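Local structure of decapping nuclease RAI1 (5BUD) at residues A[16-30]-A[201-215]. The protein removes NAD caps from RNA and also hydrolyses m7G-capped and triphosphate 5' ends, using divalent metal ions, and stabilises and stimulates the exoribonuclease RAT1. Sequence-based numbering, arbitrary orientation.
Sequences ALKQPRELFSYARDI and NNYEQYLSVIRTGIG
The amide of Gln205 lies flat over one face of the Arg28 guanidinium, the two planes 7° apart. Gln205 OE1 sits above the centre of the group, 3.4 Å from Arg28 CZ. At the guanidinium edge, Arg28 grips Tyr203 O side-on. Arg28 NE makes the straighter bond, 2.8 Å to Tyr203 O, and Arg28 NH2 adds a second to the same oxygen. The bend at chi3 (70°) turns the otherwise extended chain to this carbonyl. Asn74 OD1 accepts from Arg28 NH1, so stack and bonds together hold the group's rotation. The Phe24 ring carries Val209 CB over one face, a CH-pi contact with CB 3.9 Å from the ring centroid. The Tyr26 ring is covered likewise by Leu207 CB, and Val209 CG2 meets its edge, 3.7 Å from Tyr26 CE1. On the Ser25 and Ser208 face, Ser208 OG donates to Glu22 OE1 over 2.8 Å, arriving from above the carboxylate plane. Tyr243 also bonds to this oxygen.

Strands 21-28 and 205-214 pair antiparallel. A classic beta bulge sets Leu23 and Phe24 opposite the single residue Val209. Leu23 N bonds to Val209 O at 2.8 Å, while the bond from Phe24 N is weak. Just before strand 205-214, Asn201 OD1 accepts from the backbone N of Tyr203 and Glu204, forming an Asx turn that shapes the loop gripped by Arg28.

The pair belongs to the beta framework of the PD-(D/E)XK nuclease fold. Strand 205-214 lies between strands 21-28 and 217-228. Gln205 touches Glu224, a manganese ligand on strand 217-228, so the Arg28 stack borders the active site. Helix 78-92 packs on Phe24, Tyr26 and Val209, while helix 255-275 meets Ser208 and Ile210 through Met275.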
ATOM      1  N   ALA A  16     -19.722  -6.627   7.099  1.00 65.39           N
ATOM      2  CA  ALA A  16     -19.676  -7.895   6.395  1.00 64.19           C
ATOM      3  C   ALA A  16     -18.356  -7.895   5.630  1.00 58.41           C
ATOM      4  O   ALA A  16     -18.181  -7.132   4.681  1.00 51.40           O
ATOM      5  CB  ALA A  16     -20.866  -8.038   5.454  1.00 64.57           C
ATOM      6  N   LEU A  17     -17.425  -8.732   6.081  1.00 57.26           N
ATOM      7  CA  LEU A  17     -16.071  -8.764   5.543  1.00 55.23           C
ATOM      8  C   LEU A  17     -15.845 -10.039   4.764  1.00 50.02           C
ATOM      9  O   LEU A  17     -16.103 -11.139   5.258  1.00 54.73           O
ATOM     10  CB  LEU A  17     -15.041  -8.689   6.675  1.00 55.37           C
ATOM     11  CG  LEU A  17     -15.149  -7.470   7.585  1.00 56.91           C
ATOM     12  CD1 LEU A  17     -14.246  -7.617   8.803  1.00 56.02           C
ATOM     13  CD2 LEU A  17     -14.842  -6.192   6.815  1.00 57.84           C
ATOM     14  N   LYS A  18     -15.336  -9.887   3.550  1.00 46.69           N
ATOM     15  CA  LYS A  18     -15.031 -11.020   2.713  1.00 44.10           C
ATOM     16  C   LYS A  18     -13.546 -11.310   2.835  1.00 41.07           C
ATOM     17  O   LYS A  18     -12.755 -10.402   3.120  1.00 41.99           O
ATOM     18  CB  LYS A  18     -15.406 -10.720   1.268  1.00 49.95           C
ATOM     19  CG  LYS A  18     -16.791 -10.110   1.081  1.00 53.38           C
ATOM     20  CD  LYS A  18     -17.884 -10.770   1.921  1.00 54.26           C
ATOM     21  CE  LYS A  18     -19.271 -10.538   1.331  1.00 56.78           C
ATOM     22  NZ  LYS A  18     -20.251 -10.090   2.366  1.00 58.57           N
ATOM     23  N   GLN A  19     -13.166 -12.574   2.663  1.00 34.60           N
ATOM     24  CA  GLN A  19     -11.786 -12.970   2.855  1.00 36.32           C
ATOM     25  C   GLN A  19     -11.078 -12.638   1.570  1.00 31.55           C
ATOM     26  O   GLN A  19     -11.616 -12.921   0.506  1.00 32.15           O
ATOM     27  CB  GLN A  19     -11.666 -14.452   3.170  1.00 42.24           C
ATOM     28  CG  GLN A  19     -10.220 -14.859   3.433  1.00 51.27           C
ATOM     29  CD  GLN A  19     -10.050 -15.727   4.659  1.00 57.58           C
ATOM     30  OE1 GLN A  19     -10.794 -15.595   5.635  1.00 64.95           O
ATOM     31  NE2 GLN A  19      -9.060 -16.619   4.620  1.00 59.31           N
ATOM     32  N   PRO A  20      -9.911 -11.977   1.643  1.00 29.75           N
ATOM     33  CA  PRO A  20      -9.258 -11.681   0.360  1.00 28.96           C
ATOM     34  C   PRO A  20      -8.581 -12.912  -0.238  1.00 26.20           C
ATOM     35  O   PRO A  20      -8.161 -13.801   0.504  1.00 26.82           O
ATOM     36  CB  PRO A  20      -8.201 -10.627   0.722  1.00 27.29           C
ATOM     37  CG  PRO A  20      -8.364 -10.361   2.177  1.00 30.15           C
ATOM     38  CD  PRO A  20      -9.128 -11.473   2.772  1.00 29.06           C
ATOM     39  N   ARG A  21      -8.436 -12.921  -1.562  1.00 27.68           N
ATOM     40  CA  ARG A  21      -7.753 -14.016  -2.270  1.00 27.90           C
ATOM     41  C   ARG A  21      -6.900 -13.414  -3.361  1.00 25.45           C
ATOM     42  O   ARG A  21      -7.358 -12.519  -4.066  1.00 24.76           O
ATOM     43  CB  ARG A  21      -8.774 -14.966  -2.910  1.00 31.96           C
ATOM     44  CG  ARG A  21      -9.792 -15.549  -1.957  1.00 38.34           C
ATOM     45  CD  ARG A  21      -9.148 -16.389  -0.857  1.00 45.41           C
ATOM     46  NE  ARG A  21     -10.122 -17.231  -0.159  1.00 51.61           N
ATOM     47  CZ  ARG A  21      -9.927 -17.789   1.037  1.00 57.08           C
ATOM     48  NH1 ARG A  21      -8.792 -17.606   1.706  1.00 63.15           N
ATOM     49  NH2 ARG A  21     -10.880 -18.536   1.577  1.00 58.74           N
ATOM     50  N   GLU A  22      -5.660 -13.875  -3.494  1.00 25.28           N
ATOM     51  CA  GLU A  22      -4.820 -13.421  -4.593  1.00 26.34           C
ATOM     52  C   GLU A  22      -5.390 -13.985  -5.894  1.00 27.59           C
ATOM     53  O   GLU A  22      -5.735 -15.157  -5.951  1.00 25.50           O
ATOM     54  CB  GLU A  22      -3.396 -13.921  -4.424  1.00 27.17           C
ATOM     55  CG  GLU A  22      -2.470 -13.536  -5.567  1.00 29.41           C
ATOM     56  CD  GLU A  22      -1.020 -13.811  -5.256  1.00 31.42           C
ATOM     57  OE1 GLU A  22      -0.485 -13.214  -4.295  1.00 31.41           O
ATOM     58  OE2 GLU A  22      -0.409 -14.614  -5.984  1.00 28.26           O
ATOM     59  N   LEU A  23      -5.434 -13.148  -6.930  1.00 29.70           N
ATOM     60  CA  LEU A  23      -5.807 -13.556  -8.283  1.00 28.44           C
ATOM     61  C   LEU A  23      -4.552 -13.913  -9.060  1.00 27.74           C
ATOM     62  O   LEU A  23      -4.479 -14.986  -9.655  1.00 27.64           O
ATOM     63  CB  LEU A  23      -6.572 -12.429  -8.996  1.00 28.83           C
ATOM     64  CG  LEU A  23      -7.860 -11.934  -8.308  1.00 31.47           C
ATOM     65  CD1 LEU A  23      -8.540 -10.819  -9.106  1.00 31.53           C
ATOM     66  CD2 LEU A  23      -8.833 -13.083  -8.057  1.00 33.82           C
ATOM     67  N   PHE A  24      -3.576 -13.008  -9.073  1.00 26.28           N
ATOM     68  CA  PHE A  24      -2.295 -13.251  -9.711  1.00 26.63           C
ATOM     69  C   PHE A  24      -1.277 -12.283  -9.132  1.00 26.70           C
ATOM     70  O   PHE A  24      -1.610 -11.496  -8.246  1.00 26.79           O
ATOM     71  CB  PHE A  24      -2.406 -13.052 -11.248  1.00 26.73           C
ATOM     72  CG  PHE A  24      -2.825 -11.654 -11.648  1.00 25.47           C
ATOM     73  CD1 PHE A  24      -4.147 -11.338 -11.790  1.00 24.34           C
ATOM     74  CD2 PHE A  24      -1.884 -10.667 -11.839  1.00 26.15           C
ATOM     75  CE1 PHE A  24      -4.543 -10.069 -12.116  1.00 25.40           C
ATOM     76  CE2 PHE A  24      -2.266  -9.379 -12.189  1.00 26.55           C
ATOM     77  CZ  PHE A  24      -3.598  -9.077 -12.315  1.00 25.91           C
ATOM     78  N   SER A  25      -0.051 -12.332  -9.662  1.00 24.53           N
ATOM     79  CA  SER A  25       1.001 -11.426  -9.301  1.00 24.54           C
ATOM     80  C   SER A  25       1.799 -11.015 -10.519  1.00 26.36           C
ATOM     81  O   SER A  25       1.708 -11.643 -11.566  1.00 24.86           O
ATOM     82  CB  SER A  25       1.953 -12.094  -8.328  1.00 26.90           C
ATOM     83  OG  SER A  25       2.435 -13.293  -8.886  1.00 27.87           O
ATOM     84  N   TYR A  26       2.609  -9.984 -10.334  1.00 25.04           N
ATOM     85  CA  TYR A  26       3.564  -9.543 -11.319  1.00 25.69           C
ATOM     86  C   TYR A  26       4.666  -8.840 -10.527  1.00 27.07           C
ATOM     87  O   TYR A  26       4.605  -8.816  -9.290  1.00 24.60           O
ATOM     88  CB  TYR A  26       2.880  -8.667 -12.386  1.00 25.42           C
ATOM     89  CG  TYR A  26       2.278  -7.354 -11.956  1.00 25.07           C
ATOM     90  CD1 TYR A  26       1.108  -7.303 -11.226  1.00 25.62           C
ATOM     91  CD2 TYR A  26       2.858  -6.152 -12.321  1.00 26.36           C
ATOM     92  CE1 TYR A  26       0.529  -6.098 -10.843  1.00 24.95           C
ATOM     93  CE2 TYR A  26       2.300  -4.942 -11.944  1.00 26.10           C
ATOM     94  CZ  TYR A  26       1.131  -4.920 -11.201  1.00 25.34           C
ATOM     95  OH  TYR A  26       0.603  -3.704 -10.843  1.00 22.89           O
ATOM     96  N   ALA A  27       5.668  -8.282 -11.207  1.00 23.95           N
ATOM     97  CA  ALA A  27       6.843  -7.814 -10.529  1.00 26.09           C
ATOM     98  C   ALA A  27       7.452  -6.633 -11.258  1.00 29.09           C
ATOM     99  O   ALA A  27       7.110  -6.373 -12.421  1.00 31.52           O
ATOM    100  CB  ALA A  27       7.850  -8.965 -10.418  1.00 25.88           C
ATOM    101  N   ARG A  28       8.329  -5.912 -10.567  1.00 28.49           N
ATOM    102  CA  ARG A  28       9.186  -4.911 -11.194  1.00 30.48           C
ATOM    103  C   ARG A  28      10.631  -5.314 -10.975  1.00 31.56           C
ATOM    104  O   ARG A  28      11.009  -5.631  -9.846  1.00 28.98           O
ATOM    105  CB  ARG A  28       8.936  -3.543 -10.602  1.00 29.52           C
ATOM    106  CG  ARG A  28       9.418  -2.414 -11.494  1.00 31.21           C
ATOM    107  CD  ARG A  28       8.895  -1.086 -10.985  1.00 31.14           C
ATOM    108  NE  ARG A  28       9.550  -0.732  -9.733  1.00 31.33           N
ATOM    109  CZ  ARG A  28       9.297   0.363  -9.043  1.00 29.37           C
ATOM    110  NH1 ARG A  28       8.421   1.247  -9.493  1.00 28.82           N
ATOM    111  NH2 ARG A  28       9.932   0.582  -7.908  1.00 30.87           N
ATOM    112  N   ASP A  29      11.438  -5.330 -12.038  1.00 31.75           N
ATOM    113  CA  ASP A  29      12.836  -5.756 -11.912  1.00 30.53           C
ATOM    114  C   ASP A  29      13.735  -4.615 -11.480  1.00 28.51           C
ATOM    115  O   ASP A  29      13.287  -3.483 -11.290  1.00 28.60           O
ATOM    116  CB  ASP A  29      13.344  -6.513 -13.169  1.00 31.13           C
ATOM    117  CG  ASP A  29      13.612  -5.610 -14.383  1.00 32.16           C
ATOM    118  OD1 ASP A  29      13.770  -4.380 -14.252  1.00 31.13           O
ATOM    119  OD2 ASP A  29      13.678  -6.182 -15.492  1.00 37.32           O
ATOM    120  N   ILE A  30      15.014  -4.915 -11.315  1.00 29.78           N
ATOM    121  CA  ILE A  30      15.975  -3.950 -10.763  1.00 31.65           C
ATOM    122  C   ILE A  30      16.228  -2.710 -11.653  1.00 31.28           C
ATOM    123  O   ILE A  30      16.773  -1.673 -11.190  1.00 26.63           O
ATOM    124  CB  ILE A  30      17.283  -4.677 -10.390  1.00 35.59           C
ATOM    125  CG1 ILE A  30      18.152  -3.799  -9.480  1.00 37.94           C
ATOM    126  CG2 ILE A  30      18.033  -5.150 -11.641  1.00 36.11           C
ATOM    127  CD1 ILE A  30      19.270  -4.548  -8.797  1.00 40.31           C
ATOM    128  N   ASN A 201      18.555  -1.399  -3.178  1.00 24.26           N
ATOM    129  CA  ASN A 201      17.739  -0.688  -4.152  1.00 26.27           C
ATOM    130  C   ASN A 201      16.254  -0.704  -3.765  1.00 27.55           C
ATOM    131  O   ASN A 201      15.809  -1.604  -3.041  1.00 29.30           O
ATOM    132  CB  ASN A 201      17.916  -1.286  -5.559  1.00 25.67           C
ATOM    133  CG  ASN A 201      17.141  -2.567  -5.775  1.00 26.75           C
ATOM    134  OD1 ASN A 201      15.953  -2.541  -6.072  1.00 26.19           O
ATOM    135  ND2 ASN A 201      17.818  -3.705  -5.672  1.00 27.72           N
ATOM    136  N   ASN A 202      15.498   0.299  -4.223  1.00 25.61           N
ATOM    137  CA  ASN A 202      14.038   0.224  -4.147  1.00 26.33           C
ATOM    138  C   ASN A 202      13.365   0.105  -5.512  1.00 25.78           C
ATOM    139  O   ASN A 202      12.196   0.458  -5.677  1.00 27.14           O
ATOM    140  CB  ASN A 202      13.436   1.362  -3.306  1.00 26.01           C
ATOM    141  CG  ASN A 202      13.636   2.748  -3.926  1.00 26.94           C
ATOM    142  OD1 ASN A 202      14.496   2.973  -4.799  1.00 26.23           O
ATOM    143  ND2 ASN A 202      12.849   3.683  -3.458  1.00 26.85           N
ATOM    144  N   TYR A 203      14.067  -0.504  -6.457  1.00 26.27           N
ATOM    145  CA  TYR A 203      13.515  -0.734  -7.773  1.00 26.95           C
ATOM    146  C   TYR A 203      12.735  -2.021  -7.800  1.00 25.54           C
ATOM    147  O   TYR A 203      11.644  -2.082  -8.360  1.00 25.56           O
ATOM    148  CB  TYR A 203      14.628  -0.814  -8.823  1.00 28.83           C
ATOM    149  CG  TYR A 203      15.081   0.511  -9.324  1.00 30.47           C
ATOM    150  CD1 TYR A 203      15.937   1.295  -8.569  1.00 32.60           C
ATOM    151  CD2 TYR A 203      14.686   0.983 -10.581  1.00 31.15           C
ATOM    152  CE1 TYR A 203      16.377   2.515  -9.024  1.00 32.60           C
ATOM    153  CE2 TYR A 203      15.133   2.203 -11.048  1.00 31.64           C
ATOM    154  CZ  TYR A 203      15.985   2.958 -10.269  1.00 32.62           C
ATOM    155  OH  TYR A 203      16.449   4.180 -10.685  1.00 32.68           O
ATOM    156  N   GLU A 204      13.298  -3.071  -7.221  1.00 25.54           N
ATOM    157  CA  GLU A 204      12.672  -4.378  -7.310  1.00 26.15           C
ATOM    158  C   GLU A 204      11.406  -4.415  -6.465  1.00 27.01           C
ATOM    159  O   GLU A 204      11.399  -3.888  -5.357  1.00 25.22           O
ATOM    160  CB  GLU A 204      13.632  -5.465  -6.841  1.00 29.17           C
ATOM    161  CG  GLU A 204      14.890  -5.626  -7.700  1.00 30.49           C
ATOM    162  CD  GLU A 204      15.838  -6.630  -7.067  1.00 33.35           C
ATOM    163  OE1 GLU A 204      16.521  -6.264  -6.079  1.00 35.34           O
ATOM    164  OE2 GLU A 204      15.873  -7.786  -7.534  1.00 35.81           O
ATOM    165  N   GLN A 205      10.359  -5.042  -6.994  1.00 25.40           N
ATOM    166  CA  GLN A 205       9.071  -5.134  -6.314  1.00 27.47           C
ATOM    167  C   GLN A 205       8.352  -6.400  -6.738  1.00 25.66           C
ATOM    168  O   GLN A 205       8.450  -6.824  -7.896  1.00 24.58           O
ATOM    169  CB  GLN A 205       8.133  -4.003  -6.735  1.00 29.66           C
ATOM    170  CG  GLN A 205       8.554  -2.589  -6.463  1.00 30.42           C
ATOM    171  CD  GLN A 205       7.447  -1.621  -6.888  1.00 33.68           C
ATOM    172  OE1 GLN A 205       6.844  -1.767  -7.972  1.00 33.47           O
ATOM    173  NE2 GLN A 205       7.171  -0.644  -6.044  1.00 33.18           N
ATOM    174  N   TYR A 206       7.599  -6.975  -5.808  1.00 23.30           N
ATOM    175  CA  TYR A 206       6.686  -8.044  -6.092  1.00 22.26           C
ATOM    176  C   TYR A 206       5.284  -7.553  -5.765  1.00 23.36           C
ATOM    177  O   TYR A 206       5.015  -7.129  -4.619  1.00 23.30           O
ATOM    178  CB  TYR A 206       7.024  -9.233  -5.237  1.00 23.14           C
ATOM    179  CG  TYR A 206       6.111 -10.417  -5.395  1.00 24.95           C
ATOM    180  CD1 TYR A 206       6.274 -11.337  -6.427  1.00 26.85           C
ATOM    181  CD2 TYR A 206       5.103 -10.641  -4.492  1.00 25.51           C
ATOM    182  CE1 TYR A 206       5.420 -12.440  -6.543  1.00 27.64           C
ATOM    183  CE2 TYR A 206       4.271 -11.724  -4.597  1.00 26.36           C
ATOM    184  CZ  TYR A 206       4.444 -12.628  -5.598  1.00 29.45           C
ATOM    185  OH  TYR A 206       3.548 -13.682  -5.636  1.00 35.04           O
ATOM    186  N   LEU A 207       4.398  -7.614  -6.753  1.00 21.09           N
ATOM    187  CA  LEU A 207       3.053  -7.116  -6.591  1.00 24.24           C
ATOM    188  C   LEU A 207       2.006  -8.202  -6.676  1.00 24.41           C
ATOM    189  O   LEU A 207       1.947  -8.966  -7.651  1.00 26.81           O
ATOM    190  CB  LEU A 207       2.743  -6.010  -7.602  1.00 25.84           C
ATOM    191  CG  LEU A 207       3.702  -4.816  -7.482  1.00 28.11           C
ATOM    192  CD1 LEU A 207       4.771  -4.922  -8.553  1.00 30.57           C
ATOM    193  CD2 LEU A 207       2.957  -3.499  -7.613  1.00 30.92           C
ATOM    194  N   SER A 208       1.147  -8.222  -5.665  1.00 21.32           N
ATOM    195  CA  SER A 208       0.007  -9.093  -5.621  1.00 21.29           C
ATOM    196  C   SER A 208      -1.211  -8.297  -6.059  1.00 21.12           C
ATOM    197  O   SER A 208      -1.401  -7.140  -5.667  1.00 20.96           O
ATOM    198  CB  SER A 208      -0.208  -9.582  -4.193  1.00 20.31           C
ATOM    199  OG  SER A 208      -1.218 -10.550  -4.099  1.00 21.85           O
ATOM    200  N   VAL A 209      -2.047  -8.936  -6.850  1.00 21.88           N
ATOM    201  CA  VAL A 209      -3.355  -8.430  -7.173  1.00 23.68           C
ATOM    202  C   VAL A 209      -4.370  -9.364  -6.563  1.00 24.61           C
ATOM    203  O   VAL A 209      -4.399 -10.564  -6.865  1.00 23.76           O
ATOM    204  CB  VAL A 209      -3.571  -8.313  -8.687  1.00 23.32           C
ATOM    205  CG1 VAL A 209      -4.972  -7.826  -8.986  1.00 25.07           C
ATOM    206  CG2 VAL A 209      -2.585  -7.322  -9.251  1.00 24.71           C
ATOM    207  N   ILE A 210      -5.219  -8.793  -5.705  1.00 24.72           N
ATOM    208  CA  ILE A 210      -6.163  -9.577  -4.927  1.00 24.14           C
ATOM    209  C   ILE A 210      -7.580  -9.112  -5.199  1.00 24.92           C
ATOM    210  O   ILE A 210      -7.806  -7.966  -5.591  1.00 23.91           O
ATOM    211  CB  ILE A 210      -5.881  -9.469  -3.411  1.00 24.62           C
ATOM    212  CG1 ILE A 210      -6.097  -8.043  -2.891  1.00 24.84           C
ATOM    213  CG2 ILE A 210      -4.446  -9.879  -3.108  1.00 24.53           C
ATOM    214  CD1 ILE A 210      -6.657  -8.037  -1.507  1.00 27.35           C
ATOM    215  N   ARG A 211      -8.522 -10.029  -5.013  1.00 26.79           N
ATOM    216  CA  ARG A 211      -9.935  -9.738  -5.001  1.00 28.02           C
ATOM    217  C   ARG A 211     -10.387  -9.803  -3.519  1.00 26.14           C
ATOM    218  O   ARG A 211     -10.020 -10.716  -2.815  1.00 24.41           O
ATOM    219  CB  ARG A 211     -10.671 -10.792  -5.815  1.00 30.96           C
ATOM    220  CG  ARG A 211     -12.126 -10.506  -6.138  1.00 35.05           C
ATOM    221  CD  ARG A 211     -12.631 -11.487  -7.199  1.00 38.92           C
ATOM    222  NE  ARG A 211     -14.032 -11.283  -7.605  1.00 41.79           N
ATOM    223  CZ  ARG A 211     -15.097 -11.763  -6.952  1.00 42.32           C
ATOM    224  NH1 ARG A 211     -14.957 -12.464  -5.829  1.00 40.82           N
ATOM    225  NH2 ARG A 211     -16.316 -11.540  -7.426  1.00 43.73           N
ATOM    226  N   THR A 212     -11.166  -8.826  -3.082  1.00 26.26           N
ATOM    227  CA  THR A 212     -11.733  -8.803  -1.719  1.00 27.36           C
ATOM    228  C   THR A 212     -13.107  -8.119  -1.802  1.00 29.49           C
ATOM    229  O   THR A 212     -13.623  -7.838  -2.890  1.00 27.03           O
ATOM    230  CB  THR A 212     -10.779  -8.095  -0.723  1.00 28.22           C
ATOM    231  OG1 THR A 212     -11.190  -8.295   0.659  1.00 28.13           O
ATOM    232  CG2 THR A 212     -10.670  -6.598  -1.046  1.00 29.40           C
ATOM    233  N   GLY A 213     -13.728  -7.896  -0.655  1.00 29.27           N
ATOM    234  CA  GLY A 213     -15.016  -7.247  -0.651  1.00 31.00           C
ATOM    235  C   GLY A 213     -15.324  -6.709   0.727  1.00 31.06           C
ATOM    236  O   GLY A 213     -14.646  -7.045   1.694  1.00 30.44           O
ATOM    237  N   ILE A 214     -16.331  -5.846   0.785  1.00 31.72           N
ATOM    238  CA  ILE A 214     -16.918  -5.388   2.053  1.00 31.80           C
ATOM    239  C   ILE A 214     -18.355  -5.023   1.755  1.00 32.67           C
ATOM    240  O   ILE A 214     -18.639  -4.438   0.696  1.00 30.30           O
ATOM    241  CB  ILE A 214     -16.142  -4.219   2.684  1.00 32.93           C
ATOM    242  CG1 ILE A 214     -16.795  -3.789   3.999  1.00 34.25           C
ATOM    243  CG2 ILE A 214     -16.009  -3.037   1.725  1.00 33.95           C
ATOM    244  CD1 ILE A 214     -15.885  -2.925   4.839  1.00 34.93           C
ATOM    245  N   GLY A 215     -19.264  -5.427   2.644  1.00 31.73           N
ATOM    246  CA  GLY A 215     -20.697  -5.318   2.365  1.00 34.42           C
ATOM    247  C   GLY A 215     -20.997  -6.106   1.095  1.00 36.01           C
ATOM    248  O   GLY A 215     -20.565  -7.239   0.951  1.00 35.64           O
TER